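Local coordinates for protein FeoA (PDB 3E19) that probably takes part in regulating iron uptake as a small metal-binding protein with an SH3-like beta-barrel fold, at residues C[29-34]-C[66-71]; C[10-15]-C[42-47]; C[19-24]-C[36-41]; C[2-7]-C[71-76]. All coordinates share one frame; numbering follows the deposited sequence.

Contact 1. Residues C[29-34]-C[66-71]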
loop_
_atom_site.group_PDB
_atom_site.type_symbol
_atom_site.label_atom_id
_atom_site.label_comp_id
_atom_site.label_asym_id
_atom_site.label_seq_id
_atom_site.Cartn_x
_atom_site.Cartn_y
_atom_site.Cartn_z
ATOM N N GLN C 29 -22.356 -2.583 7.412
ATOM C CA GLN C 29 -20.893 -2.476 7.421
ATOM C C GLN C 29 -20.253 -3.149 6.202
ATOM O O GLN C 29 -19.265 -2.660 5.632
ATOM C CB GLN C 29 -20.321 -3.043 8.731
ATOM C CG GLN C 29 -20.809 -2.317 10.016
ATOM C CD GLN C 29 -20.352 -3.048 11.286
ATOM O OE1 GLN C 29 -21.150 -3.692 11.979
ATOM N NE2 GLN C 29 -19.052 -3.012 11.544
ATOM N N LYS C 30 -20.809 -4.270 5.775
ATOM C CA LYS C 30 -20.306 -4.933 4.572
ATOM C C LYS C 30 -20.545 -4.077 3.314
ATOM O O LYS C 30 -19.693 -3.982 2.423
ATOM C CB LYS C 30 -20.987 -6.288 4.399
ATOM C CG LYS C 30 -20.161 -7.452 4.879
ATOM C CD LYS C 30 -20.867 -8.767 4.579
ATOM C CE LYS C 30 -22.162 -8.892 5.356
ATOM N NZ LYS C 30 -22.502 -10.346 5.597
ATOM N N LEU C 31 -21.695 -3.423 3.267
ATOM C CA LEU C 31 -22.078 -2.630 2.097
ATOM C C LEU C 31 -21.491 -1.190 2.012
ATOM O O LEU C 31 -21.201 -0.686 0.920
ATOM C CB LEU C 31 -23.611 -2.615 2.042
ATOM C CG LEU C 31 -24.176 -3.969 1.626
ATOM C CD1 LEU C 31 -25.632 -4.036 2.028
ATOM C CD2 LEU C 31 -24.016 -4.187 0.097
ATOM N N VAL C 32 -21.291 -0.543 3.161
ATOM C CA VAL C 32 -20.878 0.858 3.152
ATOM C C VAL C 32 -19.462 0.947 2.583
ATOM O O VAL C 32 -19.117 1.923 1.954
ATOM C CB VAL C 32 -20.929 1.469 4.549
ATOM C CG1 VAL C 32 -19.881 0.787 5.427
ATOM C CG2 VAL C 32 -20.688 2.993 4.493
ATOM N N SER C 33 -18.676 -0.117 2.733
ATOM C CA SER C 33 -17.317 -0.171 2.197
ATOM C C SER C 33 -17.259 -0.255 0.658
ATOM O O SER C 33 -16.192 -0.103 0.058
ATOM C CB SER C 33 -16.489 -1.282 2.895
ATOM O OG SER C 33 -16.696 -2.587 2.368
ATOM N N MET C 34 -18.407 -0.464 0.020
ATOM C CA MET C 34 -18.501 -0.398 -1.457
ATOM C C MET C 34 -19.281 0.837 -1.864
ATOM O O MET C 34 -19.771 0.947 -3.005
ATOM C CB MET C 34 -19.185 -1.644 -2.011
ATOM C CG MET C 34 -18.287 -2.877 -2.048
ATOM S SD MET C 34 -19.175 -4.382 -2.621
ATOM C CE MET C 34 -20.013 -4.760 -1.089
ATOM N N LYS C 66 -24.536 -11.816 -5.629
ATOM C CA LYS C 66 -25.986 -11.681 -5.767
ATOM C C LYS C 66 -26.701 -11.678 -4.433
ATOM O O LYS C 66 -27.678 -10.925 -4.230
ATOM C CB LYS C 66 -26.572 -12.821 -6.621
ATOM C CG LYS C 66 -26.302 -12.681 -8.097
ATOM C CD LYS C 66 -27.484 -13.063 -8.963
ATOM C CE LYS C 66 -27.494 -12.216 -10.267
ATOM N NZ LYS C 66 -27.946 -13.001 -11.469
ATOM N N GLY C 67 -26.270 -12.542 -3.524
ATOM C CA GLY C 67 -26.875 -12.562 -2.167
ATOM C C GLY C 67 -26.806 -11.232 -1.431
ATOM O O GLY C 67 -27.839 -10.713 -0.980
ATOM N N LEU C 68 -25.605 -10.651 -1.323
ATOM C CA LEU C 68 -25.457 -9.383 -0.626
ATOM C C LEU C 68 -26.168 -8.257 -1.387
ATOM O O LEU C 68 -26.774 -7.373 -0.752
ATOM C CB LEU C 68 -23.984 -9.015 -0.353
ATOM C CG LEU C 68 -23.774 -7.837 0.610
ATOM C CD1 LEU C 68 -24.454 -8.011 1.995
ATOM C CD2 LEU C 68 -22.289 -7.522 0.795
ATOM N N ALA C 69 -26.115 -8.318 -2.711
ATOM C CA ALA C 69 -26.789 -7.381 -3.599
ATOM C C ALA C 69 -28.336 -7.376 -3.448
ATOM O O ALA C 69 -28.975 -6.351 -3.646
ATOM C CB ALA C 69 -26.388 -7.651 -5.035
ATOM N N GLY C 70 -28.918 -8.488 -3.021
ATOM C CA GLY C 70 -30.318 -8.545 -2.636
ATOM C C GLY C 70 -30.732 -7.663 -1.478
ATOM O O GLY C 70 -31.915 -7.338 -1.310
ATOM N N ARG C 71 -29.774 -7.275 -0.657
ATOM C CA ARG C 71 -30.018 -6.366 0.427
ATOM C C ARG C 71 -29.978 -4.893 0.056
ATOM O O ARG C 71 -30.296 -4.051 0.919
ATOM C CB ARG C 71 -28.987 -6.530 1.539
ATOM C CG ARG C 71 -28.801 -7.928 2.005
ATOM C CD ARG C 71 -29.950 -8.536 2.734
ATOM N NE ARG C 71 -29.340 -9.608 3.529
ATOM C CZ ARG C 71 -29.380 -9.725 4.858
ATOM N NH1 ARG C 71 -30.074 -8.878 5.612
ATOM N NH2 ARG C 71 -28.754 -10.750 5.435
#
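Leu68 overlaps Leu31, the two side chains sliding past each other in opposite directions. Leu31 CD2 meets the branch point of Leu68, its CG, at 3.7 Å, and Leu31 CG lies near the methyl Leu68 CD1. Leu68 CG stands anti to its backbone N (chi1 -169°), which brings CG itself against Leu31; the two methyls continue from there to the other partners. CD2 serves two of them: Lys30 CB at 4.0 Å and Met34 CE, also at 4.0 Å. Lys30 thus contributes its aliphatic part, with CE coming 4.2 Å from Leu68 CD1. At one margin Leu31 CD1 meets Arg71 CB at 4.2 Å, while the rest of the Arg71 chain leads away. Lys30 NZ and Arg71 NH2 lie 6.3 Å apart, like charges whose charged atoms are not in contact. An alanine in place of Leu68 would probably open a gap beside Leu31 and leave Met34 CE and the aliphatic part of Lys30 without their partner here. The contact joins helix 24-32 to the short helix 66-69 just before strand 72-76. Strand 60-64 lies next to it, with Phe62 and Ile64 against Met34, and Glu9 of a third subunit packs on Met34 and Leu68.

Contact 2. Residues C[10-15]-C[42-47]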
loop_
_atom_site.group_PDB
_atom_site.type_symbol
_atom_site.label_atom_id
_atom_site.label_comp_id
_atom_site.label_asym_id
_atom_site.label_seq_id
_atom_site.Cartn_x
_atom_site.Cartn_y
_atom_site.Cartn_z
ATOM N N MET C 10 -30.883 -5.953 -11.077
ATOM C CA MET C 10 -30.580 -4.950 -12.067
ATOM C C MET C 10 -29.556 -5.477 -13.060
ATOM O O MET C 10 -28.760 -6.334 -12.765
ATOM C CB MET C 10 -30.043 -3.700 -11.395
ATOM C CG MET C 10 -31.079 -3.027 -10.566
ATOM S SD MET C 10 -30.366 -1.654 -9.654
ATOM C CE MET C 10 -30.102 -0.469 -10.994
ATOM N N GLY C 11 -29.574 -4.955 -14.251
ATOM C CA GLY C 11 -28.745 -5.530 -15.306
ATOM C C GLY C 11 -27.791 -4.501 -15.844
ATOM O O GLY C 11 -27.984 -3.316 -15.629
ATOM N N PRO C 12 -26.773 -4.961 -16.583
ATOM C CA PRO C 12 -25.787 -4.087 -17.173
ATOM C C PRO C 12 -26.443 -2.873 -17.832
ATOM O O PRO C 12 -27.486 -2.991 -18.507
ATOM C CB PRO C 12 -25.124 -4.982 -18.215
ATOM C CG PRO C 12 -25.165 -6.316 -17.591
ATOM C CD PRO C 12 -26.514 -6.376 -16.918
ATOM N N GLY C 13 -25.849 -1.716 -17.617
ATOM C CA GLY C 13 -26.425 -0.481 -18.068
ATOM C C GLY C 13 -27.381 0.212 -17.110
ATOM O O GLY C 13 -27.547 1.409 -17.234
ATOM N N ASP C 14 -28.055 -0.503 -16.202
ATOM C CA ASP C 14 -28.980 0.164 -15.260
ATOM C C ASP C 14 -28.215 1.107 -14.341
ATOM O O ASP C 14 -27.068 0.809 -13.933
ATOM C CB ASP C 14 -29.712 -0.821 -14.362
ATOM C CG ASP C 14 -30.620 -1.746 -15.114
ATOM O OD1 ASP C 14 -30.889 -1.478 -16.304
ATOM O OD2 ASP C 14 -31.043 -2.763 -14.510
ATOM N N LYS C 15 -28.851 2.228 -14.009
ATOM C CA LYS C 15 -28.371 3.140 -12.985
ATOM C C LYS C 15 -29.494 3.421 -12.007
ATOM O O LYS C 15 -30.661 3.526 -12.404
ATOM C CB LYS C 15 -28.030 4.505 -13.562
ATOM C CG LYS C 15 -26.969 4.567 -14.605
ATOM C CD LYS C 15 -26.735 6.044 -14.978
ATOM C CE LYS C 15 -26.269 6.886 -13.767
ATOM N NZ LYS C 15 -25.243 7.964 -14.079
ATOM N N ILE C 42 -25.462 4.120 -8.236
ATOM C CA ILE C 42 -24.807 2.922 -8.667
ATOM C C ILE C 42 -25.095 2.724 -10.154
ATOM O O ILE C 42 -26.216 2.986 -10.619
ATOM C CB ILE C 42 -25.251 1.709 -7.767
ATOM C CG1 ILE C 42 -24.893 0.362 -8.392
ATOM C CG2 ILE C 42 -26.714 1.702 -7.436
ATOM C CD1 ILE C 42 -24.813 -0.671 -7.363
ATOM N N GLN C 43 -24.071 2.302 -10.893
ATOM C CA GLN C 43 -24.252 1.748 -12.214
ATOM C C GLN C 43 -23.815 0.315 -12.259
ATOM O O GLN C 43 -22.737 -0.038 -11.772
ATOM C CB GLN C 43 -23.464 2.497 -13.275
ATOM C CG GLN C 43 -23.843 2.050 -14.706
ATOM C CD GLN C 43 -22.972 2.718 -15.759
ATOM O OE1 GLN C 43 -22.851 2.235 -16.901
ATOM N NE2 GLN C 43 -22.320 3.810 -15.368
ATOM N N VAL C 44 -24.662 -0.500 -12.874
ATOM C CA VAL C 44 -24.375 -1.890 -13.050
ATOM C C VAL C 44 -23.622 -2.023 -14.367
ATOM O O VAL C 44 -24.098 -1.531 -15.398
ATOM C CB VAL C 44 -25.642 -2.689 -13.068
ATOM C CG1 VAL C 44 -25.301 -4.190 -13.245
ATOM C CG2 VAL C 44 -26.401 -2.385 -11.747
ATOM N N LEU C 45 -22.441 -2.637 -14.293
ATOM C CA LEU C 45 -21.545 -2.775 -15.448
ATOM C C LEU C 45 -21.603 -4.169 -16.067
ATOM O O LEU C 45 -21.503 -4.296 -17.263
ATOM C CB LEU C 45 -20.104 -2.479 -15.047
ATOM C CG LEU C 45 -19.786 -1.112 -14.451
ATOM C CD1 LEU C 45 -18.301 -0.952 -14.363
ATOM C CD2 LEU C 45 -20.354 0.011 -15.282
ATOM N N GLU C 46 -21.722 -5.204 -15.246
ATOM C CA GLU C 46 -21.743 -6.593 -15.724
ATOM C C GLU C 46 -22.492 -7.433 -14.728
ATOM O O GLU C 46 -22.447 -7.172 -13.529
ATOM C CB GLU C 46 -20.346 -7.249 -15.901
ATOM C CG GLU C 46 -19.174 -6.314 -16.014
ATOM C CD GLU C 46 -17.832 -7.037 -16.016
ATOM O OE1 GLU C 46 -17.830 -8.286 -16.173
ATOM O OE2 GLU C 46 -16.778 -6.346 -15.850
ATOM N N SER C 47 -23.145 -8.472 -15.238
ATOM C CA SER C 47 -23.824 -9.442 -14.408
ATOM C C SER C 47 -23.966 -10.766 -15.134
ATOM O O SER C 47 -24.023 -10.796 -16.377
ATOM C CB SER C 47 -25.201 -8.925 -14.032
ATOM O OG SER C 47 -25.767 -9.734 -13.023
HETATM O O HOH W 1 -27.916 -9.108 -11.642
#
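The peptide plane joining Gly11 to Pro12 carries Val44 on one face, with CG1 standing almost directly above Gly11 C at 3.6 Å. The pyrrolidine ring that follows is met at its outer atoms: Pro12 CB by the carbonyl O of Leu45, and Pro12 CG by Ser47 N at 3.8 Å and by Glu46 CA. The carboxylate of Asp14 is also approached from above its plane, Gly11 N donating to Asp14 OD2 at 2.7 Å. That bond, together with Asp14 N to Gly11 O, braces a type II turn whose Gly13 has a positive phi of 89°. Two backbone bonds dock the turn on the strand, Gly13 N to Val44 O at 2.8 Å and the straighter Val44 N to Asp14 O at 2.9 Å. Val44 CG1, anti to the backbone N (chi1 -179°), is the methyl put over Gly11 C, and Val44 CG2 is turned to Met10 CB at 3.9 Å. A water bridges Met10 O and Ser47 OG. The turn leads into strand 15-21, where Lys15 and Gln43 form an antiparallel non-hydrogen-bonded pair. On its other side strand 41-46 pairs with strand 53-57, and there its Leu45 and Glu46 both face Ile54 in a classic beta bulge.

Contact 3. Residues C[19-24]-C[36-41]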
loop_
_atom_site.group_PDB
_atom_site.type_symbol
_atom_site.label_atom_id
_atom_site.label_comp_id
_atom_site.label_asym_id
_atom_site.label_seq_id
_atom_site.Cartn_x
_atom_site.Cartn_y
_atom_site.Cartn_z
ATOM N N VAL C 19 -31.840 3.300 -1.900
ATOM C CA VAL C 19 -32.919 3.847 -1.088
ATOM C C VAL C 19 -32.911 3.218 0.286
ATOM O O VAL C 19 -33.266 3.891 1.232
ATOM C CB VAL C 19 -34.337 3.740 -1.756
ATOM C CG1 VAL C 19 -34.399 4.634 -2.980
ATOM C CG2 VAL C 19 -34.762 2.293 -2.075
ATOM N N ASN C 20 -32.457 1.983 0.406
ATOM C CA ASN C 20 -32.536 1.238 1.649
ATOM C C ASN C 20 -31.567 0.086 1.644
ATOM O O ASN C 20 -31.387 -0.518 0.630
ATOM C CB ASN C 20 -33.914 0.628 1.797
ATOM C CG ASN C 20 -34.248 0.259 3.220
ATOM O OD1 ASN C 20 -34.629 1.127 4.025
ATOM N ND2 ASN C 20 -34.195 -1.023 3.523
ATOM N N ILE C 21 -30.972 -0.205 2.785
ATOM C CA ILE C 21 -30.163 -1.377 2.972
ATOM C C ILE C 21 -30.947 -2.289 3.911
ATOM O O ILE C 21 -31.295 -1.860 4.996
ATOM C CB ILE C 21 -28.826 -1.005 3.666
ATOM C CG1 ILE C 21 -28.038 0.010 2.851
ATOM C CG2 ILE C 21 -27.995 -2.261 3.930
ATOM C CD1 ILE C 21 -27.836 -0.358 1.380
ATOM N N LEU C 22 -31.233 -3.522 3.503
ATOM C CA LEU C 22 -31.978 -4.485 4.337
ATOM C C LEU C 22 -31.007 -5.228 5.250
ATOM O O LEU C 22 -29.972 -5.664 4.797
ATOM C CB LEU C 22 -32.718 -5.524 3.467
ATOM C CG LEU C 22 -33.536 -4.975 2.264
ATOM C CD1 LEU C 22 -34.101 -6.073 1.356
ATOM C CD2 LEU C 22 -34.638 -4.015 2.699
ATOM N N GLY C 23 -31.339 -5.345 6.540
ATOM C CA GLY C 23 -30.631 -6.253 7.457
ATOM C C GLY C 23 -29.786 -5.678 8.582
ATOM O O GLY C 23 -28.958 -6.385 9.184
ATOM N N GLY C 24 -29.990 -4.421 8.923
ATOM C CA GLY C 24 -29.207 -3.838 9.993
ATOM C C GLY C 24 -27.694 -4.046 9.919
ATOM O O GLY C 24 -27.110 -4.014 8.841
ATOM N N LEU C 36 -22.161 1.634 -0.781
ATOM C CA LEU C 36 -23.603 1.338 -0.845
ATOM C C LEU C 36 -24.310 1.706 0.477
ATOM O O LEU C 36 -24.342 0.936 1.450
ATOM C CB LEU C 36 -23.833 -0.096 -1.279
ATOM C CG LEU C 36 -23.263 -0.466 -2.633
ATOM C CD1 LEU C 36 -23.255 -1.996 -2.836
ATOM C CD2 LEU C 36 -24.036 0.284 -3.728
ATOM N N THR C 37 -24.777 2.951 0.485
ATOM C CA THR C 37 -25.517 3.594 1.548
ATOM C C THR C 37 -26.640 4.425 0.869
ATOM O O THR C 37 -26.497 4.812 -0.292
ATOM C CB THR C 37 -24.551 4.554 2.362
ATOM O OG1 THR C 37 -25.184 5.049 3.497
ATOM C CG2 THR C 37 -24.154 5.716 1.585
ATOM N N PRO C 38 -27.745 4.695 1.583
ATOM C CA PRO C 38 -28.781 5.496 0.963
ATOM C C PRO C 38 -28.319 6.813 0.383
ATOM O O PRO C 38 -27.589 7.584 1.017
ATOM C CB PRO C 38 -29.829 5.629 2.076
ATOM C CG PRO C 38 -29.677 4.393 2.826
ATOM C CD PRO C 38 -28.160 4.271 2.930
ATOM N N GLY C 39 -28.666 7.006 -0.881
ATOM C CA GLY C 39 -28.391 8.209 -1.638
ATOM C C GLY C 39 -27.263 8.084 -2.621
ATOM O O GLY C 39 -27.150 8.871 -3.511
ATOM N N ALA C 40 -26.392 7.095 -2.462
ATOM C CA ALA C 40 -25.361 6.822 -3.455
ATOM C C ALA C 40 -25.977 6.348 -4.764
ATOM O O ALA C 40 -27.019 5.694 -4.746
ATOM C CB ALA C 40 -24.330 5.752 -2.903
ATOM N N THR C 41 -25.311 6.683 -5.887
ATOM C CA THR C 41 -25.709 6.264 -7.226
ATOM C C THR C 41 -24.823 5.107 -7.659
ATOM O O THR C 41 -23.622 5.079 -7.413
ATOM C CB THR C 41 -25.648 7.435 -8.208
ATOM O OG1 THR C 41 -26.537 8.462 -7.748
ATOM C CG2 THR C 41 -26.008 7.035 -9.639
#
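Ile21 points its CB toward the segment 36-41, and its longer branch makes the approach. CG1, anti to the carbonyl carbon (chi1 -59°), comes 4.3 Å from Pro38 CD and 4.1 Å from Leu36 O. A bend at the next bond (chi2 -51°) sets CD1 nearer still, 3.7 Å from Leu36 O. The other branch, CG2, turns instead to helix 24-32, where it meets Leu31. Pro38 makes the second half of the contact two residues earlier in the strand: its ring atom CB lies 3.9 Å from Val19 O, with CG close behind at 4.0 Å from Val19 O. Val19 and Asn20 form a classic beta bulge opposite Met73 of strand 72-76, and Pro38 lies beside the peptide between them. The proline itself is held in a type II turn from Thr37 to Ala40, closed by Ala40 N donating to Thr37 O at 3.2 Å. Gly39 follows it with a positive phi, 104°, a conformation at which a CB would collide with the preceding carbonyl oxygen. Chemically, the closer approaches are of side-chain carbons to the carbonyl oxygens of Leu36 and Val19, and the one apolar pair, Ile21 with Pro38, is looser. Such a contact has little directional demand of its own, and the docking of the turn on strand 15-21 probably owes more to the backbone hydrogen bonds that Gly39 and Ala40 form with Val18.

Contact 4. Residues C[2-7]-C[71-76]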
loop_
_atom_site.group_PDB
_atom_site.type_symbol
_atom_site.label_atom_id
_atom_site.label_comp_id
_atom_site.label_asym_id
_atom_site.label_seq_id
_atom_site.Cartn_x
_atom_site.Cartn_y
_atom_site.Cartn_z
ATOM N N LEU C 2 -42.914 3.728 -10.247
ATOM C CA LEU C 2 -41.547 3.942 -9.857
ATOM C C LEU C 2 -40.946 2.546 -9.729
ATOM O O LEU C 2 -41.539 1.699 -9.088
ATOM C CB LEU C 2 -41.500 4.696 -8.528
ATOM C CG LEU C 2 -40.111 4.925 -7.939
ATOM C CD1 LEU C 2 -39.259 5.852 -8.817
ATOM C CD2 LEU C 2 -40.219 5.458 -6.518
ATOM N N MET C 3 -39.767 2.304 -10.320
ATOM C CA MET C 3 -39.120 1.002 -10.226
ATOM C C MET C 3 -38.162 1.004 -9.054
ATOM O O MET C 3 -37.177 1.723 -9.075
ATOM C CB MET C 3 -38.364 0.677 -11.515
ATOM C CG MET C 3 -39.282 0.490 -12.764
ATOM S SD MET C 3 -40.432 -0.884 -12.506
ATOM C CE MET C 3 -39.292 -2.233 -12.136
ATOM N N VAL C 4 -38.501 0.230 -8.027
ATOM C CA VAL C 4 -37.694 0.071 -6.855
ATOM C C VAL C 4 -37.393 -1.397 -6.732
ATOM O O VAL C 4 -38.282 -2.220 -6.520
ATOM C CB VAL C 4 -38.405 0.557 -5.612
ATOM C CG1 VAL C 4 -37.563 0.243 -4.359
ATOM C CG2 VAL C 4 -38.720 2.061 -5.745
ATOM N N VAL C 5 -36.132 -1.730 -6.916
ATOM C CA VAL C 5 -35.745 -3.148 -7.036
ATOM C C VAL C 5 -34.450 -3.399 -6.316
ATOM O O VAL C 5 -33.681 -2.459 -6.141
ATOM C CB VAL C 5 -35.550 -3.516 -8.508
ATOM C CG1 VAL C 5 -36.882 -3.400 -9.260
ATOM C CG2 VAL C 5 -34.485 -2.690 -9.127
ATOM N N PRO C 6 -34.208 -4.650 -5.882
ATOM C CA PRO C 6 -32.906 -5.002 -5.341
ATOM C C PRO C 6 -31.806 -4.914 -6.384
ATOM O O PRO C 6 -32.023 -5.161 -7.575
ATOM C CB PRO C 6 -33.094 -6.454 -4.864
ATOM C CG PRO C 6 -34.573 -6.644 -4.783
ATOM C CD PRO C 6 -35.128 -5.805 -5.862
ATOM N N LEU C 7 -30.611 -4.561 -5.941
ATOM C CA LEU C 7 -29.521 -4.417 -6.866
ATOM C C LEU C 7 -29.318 -5.739 -7.596
ATOM O O LEU C 7 -28.968 -5.724 -8.755
ATOM C CB LEU C 7 -28.271 -3.974 -6.128
ATOM C CG LEU C 7 -26.933 -4.052 -6.835
ATOM C CD1 LEU C 7 -27.005 -3.191 -8.024
ATOM C CD2 LEU C 7 -25.850 -3.608 -5.837
ATOM N N ARG C 71 -29.774 -7.275 -0.657
ATOM C CA ARG C 71 -30.018 -6.366 0.427
ATOM C C ARG C 71 -29.978 -4.893 0.056
ATOM O O ARG C 71 -30.296 -4.051 0.919
ATOM C CB ARG C 71 -28.987 -6.530 1.539
ATOM C CG ARG C 71 -28.801 -7.928 2.005
ATOM C CD ARG C 71 -29.950 -8.536 2.734
ATOM N NE ARG C 71 -29.340 -9.608 3.529
ATOM C CZ ARG C 71 -29.380 -9.725 4.858
ATOM N NH1 ARG C 71 -30.074 -8.878 5.612
ATOM N NH2 ARG C 71 -28.754 -10.750 5.435
ATOM N N VAL C 72 -29.572 -4.566 -1.177
ATOM C CA VAL C 72 -29.489 -3.191 -1.594
ATOM C C VAL C 72 -30.754 -2.818 -2.412
ATOM O O VAL C 72 -30.927 -3.314 -3.507
ATOM C CB VAL C 72 -28.207 -2.928 -2.375
ATOM C CG1 VAL C 72 -28.087 -1.473 -2.741
ATOM C CG2 VAL C 72 -27.016 -3.376 -1.590
ATOM N N MET C 73 -31.647 -1.972 -1.887
ATOM C CA MET C 73 -32.845 -1.577 -2.658
ATOM C C MET C 73 -32.546 -0.292 -3.392
ATOM O O MET C 73 -32.079 0.694 -2.801
ATOM C CB MET C 73 -34.067 -1.352 -1.713
ATOM C CG MET C 73 -34.497 -2.592 -0.969
ATOM S SD MET C 73 -34.902 -3.947 -2.118
ATOM C CE MET C 73 -35.997 -2.979 -3.243
ATOM N N VAL C 74 -32.834 -0.261 -4.665
ATOM C CA VAL C 74 -32.385 0.817 -5.505
ATOM C C VAL C 74 -33.618 1.369 -6.217
ATOM O O VAL C 74 -34.466 0.590 -6.683
ATOM C CB VAL C 74 -31.365 0.294 -6.508
ATOM C CG1 VAL C 74 -30.833 1.398 -7.437
ATOM C CG2 VAL C 74 -30.220 -0.355 -5.734
ATOM N N ARG C 75 -33.711 2.685 -6.314
ATOM C CA ARG C 75 -34.666 3.280 -7.252
ATOM C C ARG C 75 -33.971 3.566 -8.573
ATOM O O ARG C 75 -32.964 4.258 -8.600
ATOM C CB ARG C 75 -35.282 4.540 -6.684
ATOM C CG ARG C 75 -34.354 5.698 -6.343
ATOM C CD ARG C 75 -35.230 6.806 -5.691
ATOM N NE ARG C 75 -36.137 7.447 -6.644
ATOM C CZ ARG C 75 -37.158 8.256 -6.314
ATOM N NH1 ARG C 75 -37.886 8.796 -7.282
ATOM N NH2 ARG C 75 -37.510 8.463 -5.037
ATOM N N LYS C 76 -34.483 2.974 -9.654
ATOM C CA LYS C 76 -33.905 3.145 -10.985
ATOM C C LYS C 76 -34.089 4.559 -11.462
ATOM O O LYS C 76 -35.100 5.224 -11.148
ATOM C CB LYS C 76 -34.543 2.188 -11.985
ATOM C CG LYS C 76 -34.118 0.743 -11.730
ATOM C CD LYS C 76 -34.809 -0.276 -12.683
ATOM C CE LYS C 76 -34.035 -0.461 -13.984
ATOM N NZ LYS C 76 -34.572 -1.665 -14.750
#
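Met73 folds its side chain back over the neighbouring strand, bends at chi2 and chi3 (-57° and -49°) bringing CE to 3.5 Å from Val5 C. CE also lies close to Pro6 N, while SD runs beside the proline ring, 3.8 Å from Pro6 CG. Val4 crosses the methionine at about a right angle, its CG1 3.8 Å from Met73 CE. An alanine at Met73 would probably leave the Pro6 ring and Val4 CG1 without this cover and open a gap over the Val5-Pro6 peptide. Further along the same face, Leu2 crosses Arg75, with CD2 4.1 Å above the centre of the guanidinium and CD1 3.6 Å from Arg75 NH1. Behind these side chains stands the antiparallel backbone pairing. Val5 and Val74 exchange two hydrogen bonds, of which Val74 N to Val5 O is 2.8 Å. Lys76 N to Met3 O and Leu7 N to Val72 O, the latter also 2.8 Å, extend the pairing at its two ends. Val5 and Val74 themselves turn to the other face, where Leu7 CB touches Val72 CB and Val74 CG2. This pairing places strand 4-6 on one side of strand 72-76, whose other neighbour is strand 15-21, and brings the two ends of the chain together. Leu7 reaches on to Ile42 and Val44 of strand 41-46, across the interior of the barrel.

How the contacts relate
The four contacts show how a small barrel ties distant parts of one chain together, by strand pairing in contacts 2 and 4 and by side-chain packing in 1 and 3. Contact 4 joins the chain ends, and the other three fall within the span it encloses. It meets contact 2 through Leu7 CD1 and Ile42 CD1, 3.4 Å apart, and contact 1 through Val72 CG2 and Leu31 CD2 at 3.5 Å; Arg71 belongs to both 1 and 4. Contacts 1 and 3, with centres about 9 Å apart, are linked by a probable hydrogen bond from Leu36 N to Leu31 O of 3.0 Å. Contacts 2 and 3 lie on opposite sides of the chain's centre, yet Ile42 CD1 still touches Leu36 CD2.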